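Local atomic coordinates of extracellular solute-binding protein (Bordetella parapertussis, PDB entry 3PU5), a protein that probably captures a small solute, perhaps a polyamine, outside the cytoplasm and delivers it to a membrane transporter, as in other bacterial solute-binding proteins. Residues K127-F132 with L160-K165; G156-S161 with V238-V243; W230-E235 with I297-L302. One frame throughout, in Å; residues are numbered along the deposited sequence.

Interaction 1 (K127-F132 with L160-K165); sequences KSWKEF and LSMFGK
Trp-129, Met-162 and Phe-163 meet in a buried helix-to-helix contact built wholly from apolar surfaces, with no hydrogen bond passing between residues 127-132 and 160-165. The backbones come nearest at Trp-129 and Phe-163, whose CA atoms are 8.0 Å apart, and both aromatic side chains reach into the gap between the helices. The six-membered ring of the indole is reached obliquely by Phe-163, with Trp-129 CE3 4.2 Å from Phe-163 CE1. At the pyrrole end Trp-129 CD1 lies 4.3 Å from CE of Met-162, which is present as selenomethionine. This is a Met-aromatic contact: the selenium of Met-162 is 5.3 Å from the centroid of the five-membered ring of Trp-129, 43° off its normal.

The polar interactions serve to start the helix that carries the indole. Ser-128 is its N-cap, and Ser-128 OG accepts from Glu-131 N at 2.8 Å. The Glu-131 side chain is extended (chi1 -177°, chi2 179°), which carries OE1 to Lys-127 N, 2.8 Å away and above the carboxylate plane. The Glu-235 carboxylate receives the N-H groups of Trp-129 and Lys-130, while the indole NE1 donates to Gly-236 O, which helps to fix the ring.

Helix 129-138 packs beside helix 156-167, with Val-113 and Ile-115 of strand 111-117 against Trp-129 and Met-184 of helix 174-184 against Phe-163.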
loop_
_atom_site.group_PDB
_atom_site.type_symbol
_atom_site.label_atom_id
_atom_site.label_comp_id
_atom_site.label_asym_id
_atom_site.label_seq_id
_atom_site.Cartn_x
_atom_site.Cartn_y
_atom_site.Cartn_z
ATOM N N LYS A 127 -10.796 8.231 17.195
ATOM C CA LYS A 127 -9.349 8.426 17.233
ATOM C C LYS A 127 -8.563 7.143 17.023
ATOM O O LYS A 127 -7.354 7.185 16.764
ATOM C CB LYS A 127 -8.924 9.056 18.559
ATOM C CG LYS A 127 -9.323 10.514 18.717
ATOM C CD LYS A 127 -9.024 10.992 20.133
ATOM C CE LYS A 127 -9.085 12.510 20.240
ATOM N NZ LYS A 127 -8.668 12.961 21.602
ATOM N N SER A 128 -9.242 6.006 17.144
ATOM C CA SER A 128 -8.567 4.717 17.101
ATOM C C SER A 128 -9.425 3.634 16.456
ATOM O O SER A 128 -10.648 3.770 16.363
ATOM C CB SER A 128 -8.188 4.275 18.512
ATOM O OG SER A 128 -9.354 3.975 19.259
ATOM N N TRP A 129 -8.770 2.561 16.015
ATOM C CA TRP A 129 -9.462 1.368 15.536
ATOM C C TRP A 129 -10.349 0.802 16.640
ATOM O O TRP A 129 -11.454 0.299 16.389
ATOM C CB TRP A 129 -8.448 0.291 15.149
ATOM C CG TRP A 129 -7.652 0.587 13.903
ATOM C CD1 TRP A 129 -6.308 0.873 13.819
ATOM C CD2 TRP A 129 -8.151 0.606 12.563
ATOM N NE1 TRP A 129 -5.949 1.067 12.501
ATOM C CE2 TRP A 129 -7.065 0.916 11.713
ATOM C CE3 TRP A 129 -9.415 0.391 11.997
ATOM C CZ2 TRP A 129 -7.208 1.019 10.326
ATOM C CZ3 TRP A 129 -9.558 0.497 10.625
ATOM C CH2 TRP A 129 -8.458 0.807 9.802
ATOM N N LYS A 130 -9.833 0.846 17.864
ATOM C CA LYS A 130 -10.556 0.320 19.014
ATOM C C LYS A 130 -11.845 1.116 19.239
ATOM O O LYS A 130 -12.910 0.539 19.476
ATOM C CB LYS A 130 -9.656 0.350 20.259
ATOM C CG LYS A 130 -10.299 -0.203 21.518
ATOM C CD LYS A 130 -9.281 -0.281 22.655
ATOM C CE LYS A 130 -8.171 -1.288 22.340
ATOM N NZ LYS A 130 -6.878 -0.987 23.046
ATOM N N GLU A 131 -11.747 2.440 19.161
ATOM C CA GLU A 131 -12.926 3.289 19.318
ATOM C C GLU A 131 -13.926 3.004 18.191
ATOM O O GLU A 131 -15.119 2.837 18.426
ATOM C CB GLU A 131 -12.528 4.761 19.308
ATOM C CG GLU A 131 -13.692 5.692 19.532
ATOM C CD GLU A 131 -13.296 7.153 19.551
ATOM O OE1 GLU A 131 -12.081 7.449 19.580
ATOM O OE2 GLU A 131 -14.209 8.006 19.534
ATOM N N PHE A 132 -13.426 2.953 16.961
ATOM C CA PHE A 132 -14.244 2.586 15.808
ATOM C C PHE A 132 -15.016 1.286 16.048
ATOM O O PHE A 132 -16.227 1.213 15.828
ATOM C CB PHE A 132 -13.348 2.448 14.571
ATOM C CG PHE A 132 -14.049 1.879 13.369
ATOM C CD1 PHE A 132 -15.229 2.437 12.914
ATOM C CD2 PHE A 132 -13.516 0.791 12.687
ATOM C CE1 PHE A 132 -15.877 1.912 11.797
ATOM C CE2 PHE A 132 -14.159 0.263 11.570
ATOM C CZ PHE A 132 -15.339 0.828 11.124
ATOM N N LEU A 160 -8.146 -6.620 9.166
ATOM C CA LEU A 160 -8.419 -7.696 10.126
ATOM C C LEU A 160 -7.179 -8.053 10.951
ATOM O O LEU A 160 -7.277 -8.317 12.152
ATOM C CB LEU A 160 -8.960 -8.937 9.412
ATOM C CG LEU A 160 -10.390 -8.838 8.860
ATOM C CD1 LEU A 160 -10.651 -9.934 7.843
ATOM C CD2 LEU A 160 -11.411 -8.890 10.002
ATOM N N SER A 161 -6.011 -8.054 10.310
ATOM C CA SER A 161 -4.760 -8.292 11.036
ATOM C C SER A 161 -4.588 -7.329 12.208
ATOM O O SER A 161 -4.110 -7.721 13.277
ATOM C CB SER A 161 -3.554 -8.192 10.103
ATOM O OG SER A 161 -3.434 -9.360 9.320
HETATM N N MSE A 162 -4.957 -6.064 12.002
HETATM C CA MSE A 162 -4.898 -5.079 13.076
HETATM C C MSE A 162 -5.854 -5.456 14.195
HETATM O O MSE A 162 -5.555 -5.226 15.372
HETATM C CB MSE A 162 -5.271 -3.679 12.587
HETATM C CG MSE A 162 -4.157 -2.918 11.901
HETATM SE SE MSE A 162 -2.727 -2.271 13.086
HETATM C CE MSE A 162 -3.654 -2.363 14.765
ATOM N N PHE A 163 -7.020 -5.990 13.826
ATOM C CA PHE A 163 -7.974 -6.449 14.834
ATOM C C PHE A 163 -7.370 -7.605 15.645
ATOM O O PHE A 163 -7.532 -7.679 16.863
ATOM C CB PHE A 163 -9.302 -6.894 14.213
ATOM C CG PHE A 163 -10.141 -5.771 13.667
ATOM C CD1 PHE A 163 -9.781 -4.453 13.859
ATOM C CD2 PHE A 163 -11.319 -6.051 12.984
ATOM C CE1 PHE A 163 -10.563 -3.423 13.361
ATOM C CE2 PHE A 163 -12.115 -5.027 12.472
ATOM C CZ PHE A 163 -11.735 -3.708 12.665
ATOM N N GLY A 164 -6.680 -8.512 14.962
ATOM C CA GLY A 164 -6.016 -9.607 15.647
ATOM C C GLY A 164 -4.989 -9.104 16.647
ATOM O O GLY A 164 -4.837 -9.666 17.730
ATOM N N LYS A 165 -4.279 -8.036 16.292
ATOM C CA LYS A 165 -3.246 -7.479 17.166
ATOM C C LYS A 165 -3.841 -6.738 18.371
ATOM O O LYS A 165 -3.365 -6.882 19.494
ATOM C CB LYS A 165 -2.338 -6.541 16.379
ATOM C CG LYS A 165 -1.141 -6.013 17.164
ATOM C CD LYS A 165 -0.254 -5.168 16.252
ATOM C CE LYS A 165 0.622 -4.184 17.026
ATOM N NZ LYS A 165 1.297 -3.212 16.103
#

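Interaction 2 (G156-S161 with V238-V243)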
loop_
_atom_site.group_PDB
_atom_site.type_symbol
_atom_site.label_atom_id
_atom_site.label_comp_id
_atom_site.label_asym_id
_atom_site.label_seq_id
_atom_site.Cartn_x
_atom_site.Cartn_y
_atom_site.Cartn_z
ATOM N N GLY A 156 -8.588 -6.052 2.913
ATOM C CA GLY A 156 -9.373 -6.581 4.011
ATOM C C GLY A 156 -8.534 -7.390 4.988
ATOM O O GLY A 156 -8.645 -7.231 6.205
ATOM N N ALA A 157 -7.700 -8.278 4.456
ATOM C CA ALA A 157 -6.851 -9.100 5.308
ATOM C C ALA A 157 -6.017 -8.228 6.232
ATOM O O ALA A 157 -5.816 -8.567 7.398
ATOM C CB ALA A 157 -5.950 -10.004 4.470
ATOM N N GLU A 158 -5.535 -7.104 5.706
ATOM C CA GLU A 158 -4.681 -6.192 6.468
ATOM C C GLU A 158 -5.411 -5.549 7.651
ATOM O O GLU A 158 -4.892 -5.519 8.766
ATOM C CB GLU A 158 -4.106 -5.094 5.558
ATOM C CG GLU A 158 -2.911 -5.521 4.674
ATOM C CD GLU A 158 -3.301 -6.338 3.437
ATOM O OE1 GLU A 158 -4.495 -6.682 3.278
ATOM O OE2 GLU A 158 -2.395 -6.643 2.618
ATOM N N VAL A 159 -6.603 -5.016 7.403
ATOM C CA VAL A 159 -7.388 -4.408 8.476
ATOM C C VAL A 159 -7.698 -5.434 9.568
ATOM O O VAL A 159 -7.529 -5.154 10.751
ATOM C CB VAL A 159 -8.690 -3.775 7.948
ATOM C CG1 VAL A 159 -9.466 -3.113 9.089
ATOM C CG2 VAL A 159 -8.362 -2.752 6.887
ATOM N N LEU A 160 -8.146 -6.620 9.166
ATOM C CA LEU A 160 -8.419 -7.696 10.126
ATOM C C LEU A 160 -7.179 -8.053 10.951
ATOM O O LEU A 160 -7.277 -8.317 12.152
ATOM C CB LEU A 160 -8.960 -8.937 9.412
ATOM C CG LEU A 160 -10.390 -8.838 8.860
ATOM C CD1 LEU A 160 -10.651 -9.934 7.843
ATOM C CD2 LEU A 160 -11.411 -8.890 10.002
ATOM N N SER A 161 -6.011 -8.054 10.310
ATOM C CA SER A 161 -4.760 -8.292 11.036
ATOM C C SER A 161 -4.588 -7.329 12.208
ATOM O O SER A 161 -4.110 -7.721 13.277
ATOM C CB SER A 161 -3.554 -8.192 10.103
ATOM O OG SER A 161 -3.434 -9.360 9.320
ATOM N N VAL A 238 -2.730 1.079 8.669
ATOM C CA VAL A 238 -2.204 -0.153 8.097
ATOM C C VAL A 238 -1.885 0.111 6.646
ATOM O O VAL A 238 -2.782 0.396 5.853
ATOM C CB VAL A 238 -3.232 -1.265 8.148
ATOM C CG1 VAL A 238 -2.560 -2.606 7.878
ATOM C CG2 VAL A 238 -3.925 -1.246 9.482
ATOM N N SER A 239 -0.607 -0.002 6.306
ATOM C CA SER A 239 -0.119 0.515 5.046
ATOM C C SER A 239 0.465 -0.568 4.180
ATOM O O SER A 239 1.008 -1.556 4.672
ATOM C CB SER A 239 0.922 1.591 5.304
ATOM O OG SER A 239 0.374 2.608 6.123
ATOM N N SER A 240 0.337 -0.374 2.876
ATOM C CA SER A 240 0.863 -1.316 1.916
ATOM C C SER A 240 1.386 -0.509 0.741
ATOM O O SER A 240 1.049 0.667 0.573
ATOM C CB SER A 240 -0.236 -2.272 1.451
ATOM O OG SER A 240 -0.802 -2.985 2.539
ATOM N N GLY A 241 2.192 -1.142 -0.094
ATOM C CA GLY A 241 2.713 -0.450 -1.252
ATOM C C GLY A 241 3.381 -1.401 -2.216
ATOM O O GLY A 241 3.639 -2.558 -1.883
ATOM N N PRO A 242 3.677 -0.903 -3.422
ATOM C CA PRO A 242 4.337 -1.716 -4.446
ATOM C C PRO A 242 5.814 -1.887 -4.104
ATOM O O PRO A 242 6.385 -1.078 -3.372
ATOM C CB PRO A 242 4.153 -0.891 -5.724
ATOM C CG PRO A 242 4.034 0.545 -5.251
ATOM C CD PRO A 242 3.403 0.478 -3.865
ATOM N N VAL A 243 6.420 -2.954 -4.606
ATOM C CA VAL A 243 7.812 -3.255 -4.290
ATOM C C VAL A 243 8.699 -3.019 -5.503
ATOM O O VAL A 243 8.272 -3.233 -6.648
ATOM C CB VAL A 243 7.971 -4.708 -3.806
ATOM C CG1 VAL A 243 9.359 -4.935 -3.234
ATOM C CG2 VAL A 243 6.927 -5.024 -2.756
HETATM O O HOH W 1 -0.005 -5.319 3.136
#
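The first turn of helix 156-167 is set against an extended strand, where Glu-158 meets Val-238 and Ser-240, alternate residues that direct their side chains to the same helix. No hydrogen bond joins the two segments directly. The apolar half of the contact is made by the root of the glutamate: Glu-158 CB is 3.7 Å from Val-238 CG1. That methyl is the branch trans to the backbone nitrogen of Val-238 (chi1 -166°), and it also lies 3.8 Å from Glu-158 O.

Farther out the contact turns polar. With CG trans to the carbonyl carbon (chi1 -78°), Glu-158 CG comes within 3.9 Å of Ser-240 OG. A bend at chi2 (78°) then sets the carboxylate so that Glu-158 OE2 stands 4.0 Å from the same hydroxyl, and a water closes this gap, donating to Glu-158 OE2 at 2.8 Å and hydrogen-bonding to Ser-240 OG. Arg-155 forms a salt bridge with OE2, so the carboxylate is held by charge as well as by solvent.

Within the helix, Ala-157 O accepts from Ser-161 N and Ser-161 OG, which approach opposite faces of its plane.

Leu-308 of helix 305-322 also packs on Glu-158, and Trp-129 of helix 129-138 touches both Val-159 and Val-238. The strand itself pairs antiparallel with strand 111-117 through Val-238 and Ser-240, and farther on with strand 62-65 through Val-243.

Interaction 3 (W230-E235 with I297-L302); sequences WVDPTE and IDSVQL
Asp-232 and Ser-299 face each other across a pair of waters, a water-mediated bridge between two loops at the surface of what its family indicates is a periplasmic-binding-protein fold. The carboxylate and the hydroxyl do not touch: Asp-232 OD2 and Ser-299 OG are 4.5 Å apart. Each carboxylate oxygen has its own water instead. One donates to Asp-232 OD1 at 2.6 Å and to Ser-299 OG at 3.0 Å; the other donates to Asp-232 OD2 at 2.6 Å and to Ser-299 OG at 2.8 Å. Both waters thus spend their two hydrogens on the bridge, and the serine oxygen accepts twice. The hydroxyl is also bonded to Ser-296 O, which anchors it on its own side of the gap. The carboxylate carbon of Asp-232 is trans to the backbone nitrogen (chi1 -171°), which carries the carboxylate to the waters.

The second meeting point pairs a side chain with backbone. The CG methylene of Gln-301 lies against the carbonyl oxygen of Glu-235, with Gln-301 CG 3.8 Å from Glu-235 O. The glutamate carboxylate leads the other way, to Trp-129 at the N terminus of helix 129-138, so only the main chain of Glu-235 meets the glutamine. The backbone of Gln-301 is bonded to Ala-237 and Ser-239, setting this loop alongside the chain that continues from Glu-235, while Lys-96 binds the carbonyls of Ile-297 and Val-300. Bent at chi2, the Gln-301 side chain curls back on its own loop: Gln-301 NE2 donates to Ser-299 O at 3.2 Å in a nearly straight bond (168°), arriving from above the carbonyl plane while the acceptor lies in the amide plane.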
loop_
_atom_site.group_PDB
_atom_site.type_symbol
_atom_site.label_atom_id
_atom_site.label_comp_id
_atom_site.label_asym_id
_atom_site.label_seq_id
_atom_site.Cartn_x
_atom_site.Cartn_y
_atom_site.Cartn_z
ATOM N N TRP A 230 -10.390 11.861 7.224
ATOM C CA TRP A 230 -9.657 10.617 7.433
ATOM C C TRP A 230 -9.007 10.645 8.801
ATOM O O TRP A 230 -8.464 11.674 9.214
ATOM C CB TRP A 230 -8.574 10.462 6.366
ATOM C CG TRP A 230 -7.864 9.134 6.370
ATOM C CD1 TRP A 230 -8.317 7.961 5.850
ATOM C CD2 TRP A 230 -6.559 8.858 6.906
ATOM N NE1 TRP A 230 -7.380 6.968 6.024
ATOM C CE2 TRP A 230 -6.292 7.493 6.673
ATOM C CE3 TRP A 230 -5.594 9.634 7.564
ATOM C CZ2 TRP A 230 -5.096 6.883 7.074
ATOM C CZ3 TRP A 230 -4.405 9.025 7.963
ATOM C CH2 TRP A 230 -4.171 7.659 7.715
ATOM N N VAL A 231 -9.064 9.516 9.496
ATOM C CA VAL A 231 -8.447 9.379 10.806
ATOM C C VAL A 231 -7.170 8.563 10.719
ATOM O O VAL A 231 -7.156 7.466 10.175
ATOM C CB VAL A 231 -9.384 8.700 11.828
ATOM C CG1 VAL A 231 -8.688 8.572 13.172
ATOM C CG2 VAL A 231 -10.680 9.499 11.980
ATOM N N ASP A 232 -6.101 9.128 11.259
ATOM C CA ASP A 232 -4.858 8.415 11.494
ATOM C C ASP A 232 -5.022 7.732 12.854
ATOM O O ASP A 232 -4.902 8.379 13.891
ATOM C CB ASP A 232 -3.712 9.431 11.522
ATOM C CG ASP A 232 -2.348 8.785 11.543
ATOM O OD1 ASP A 232 -2.270 7.538 11.544
ATOM O OD2 ASP A 232 -1.345 9.535 11.548
ATOM N N PRO A 233 -5.341 6.424 12.859
ATOM C CA PRO A 233 -5.703 5.766 14.124
ATOM C C PRO A 233 -4.534 5.721 15.103
ATOM O O PRO A 233 -3.395 5.552 14.675
ATOM C CB PRO A 233 -6.081 4.341 13.687
ATOM C CG PRO A 233 -6.309 4.429 12.185
ATOM C CD PRO A 233 -5.348 5.483 11.728
ATOM N N THR A 234 -4.802 5.857 16.395
ATOM C CA THR A 234 -3.707 5.898 17.372
ATOM C C THR A 234 -2.841 4.630 17.390
ATOM O O THR A 234 -1.645 4.703 17.702
ATOM C CB THR A 234 -4.193 6.256 18.809
ATOM O OG1 THR A 234 -5.186 5.320 19.241
ATOM C CG2 THR A 234 -4.800 7.664 18.838
ATOM N N GLU A 235 -3.422 3.481 17.050
ATOM C CA GLU A 235 -2.648 2.234 16.991
ATOM C C GLU A 235 -1.792 2.175 15.730
ATOM O O GLU A 235 -0.961 1.286 15.573
ATOM C CB GLU A 235 -3.562 1.013 17.014
ATOM C CG GLU A 235 -4.550 0.996 18.163
ATOM C CD GLU A 235 -5.921 1.528 17.782
ATOM O OE1 GLU A 235 -6.015 2.325 16.825
ATOM O OE2 GLU A 235 -6.910 1.142 18.451
ATOM N N ILE A 297 5.761 8.392 8.655
ATOM C CA ILE A 297 6.501 7.243 8.160
ATOM C C ILE A 297 6.833 6.295 9.311
ATOM O O ILE A 297 6.870 5.072 9.131
ATOM C CB ILE A 297 7.788 7.690 7.413
ATOM C CG1 ILE A 297 8.478 6.512 6.719
ATOM C CG2 ILE A 297 8.755 8.410 8.358
ATOM C CD1 ILE A 297 9.667 6.948 5.857
ATOM N N ASP A 298 7.036 6.859 10.500
ATOM C CA ASP A 298 7.418 6.069 11.664
ATOM C C ASP A 298 6.245 5.362 12.317
ATOM O O ASP A 298 6.433 4.373 13.005
ATOM C CB ASP A 298 8.108 6.961 12.702
ATOM C CG ASP A 298 9.328 7.655 12.141
ATOM O OD1 ASP A 298 9.463 8.886 12.332
ATOM O OD2 ASP A 298 10.139 6.963 11.485
ATOM N N SER A 299 5.037 5.870 12.101
ATOM C CA SER A 299 3.863 5.364 12.801
ATOM C C SER A 299 3.099 4.255 12.065
ATOM O O SER A 299 2.394 3.464 12.698
ATOM C CB SER A 299 2.902 6.513 13.112
ATOM O OG SER A 299 2.296 6.989 11.918
ATOM N N VAL A 300 3.207 4.203 10.739
ATOM C CA VAL A 300 2.363 3.276 9.974
ATOM C C VAL A 300 2.767 1.827 10.218
ATOM O O VAL A 300 3.934 1.537 10.462
ATOM C CB VAL A 300 2.345 3.581 8.445
ATOM C CG1 VAL A 300 1.748 4.965 8.175
ATOM C CG2 VAL A 300 3.739 3.463 7.834
ATOM N N GLN A 301 1.791 0.926 10.147
ATOM C CA GLN A 301 2.013 -0.487 10.420
ATOM C C GLN A 301 1.927 -1.300 9.137
ATOM O O GLN A 301 0.988 -1.140 8.349
ATOM C CB GLN A 301 0.971 -1.011 11.416
ATOM C CG GLN A 301 0.973 -0.279 12.744
ATOM C CD GLN A 301 2.242 -0.516 13.538
ATOM O OE1 GLN A 301 2.570 -1.651 13.875
ATOM N NE2 GLN A 301 2.965 0.562 13.843
ATOM N N LEU A 302 2.905 -2.177 8.938
ATOM C CA LEU A 302 2.914 -3.063 7.788
ATOM C C LEU A 302 2.820 -4.498 8.268
ATOM O O LEU A 302 3.535 -4.899 9.187
ATOM C CB LEU A 302 4.197 -2.888 6.974
ATOM C CG LEU A 302 4.342 -1.577 6.204
ATOM C CD1 LEU A 302 4.757 -0.452 7.137
ATOM C CD2 LEU A 302 5.366 -1.754 5.107
HETATM O O HOH W 2 -0.381 5.761 11.365
HETATM O O HOH W 3 1.174 9.538 12.081
#

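In the fold
From the N terminus, interaction 1 closes the first loop, bringing helix 129-138 against helix 156-167 after an excursion through strand 145-148. Interaction 2 starts on that same second helix, sharing Leu-160 and Ser-161 with interaction 1, and closes a longer loop onto strand 238-246. Interaction 3 opens within this loop, at residues 230-235, and closes beyond it at 297-302, so interactions 2 and 3 cross, whereas interactions 1 and 3 follow in series, joined by a backbone bond between Lys-127 and Thr-234. Interaction 1 thus joins two helices, interaction 2 ties one of them to the antiparallel sheet, and interaction 3 links the loop between two strands of that sheet to the 297-302 loop.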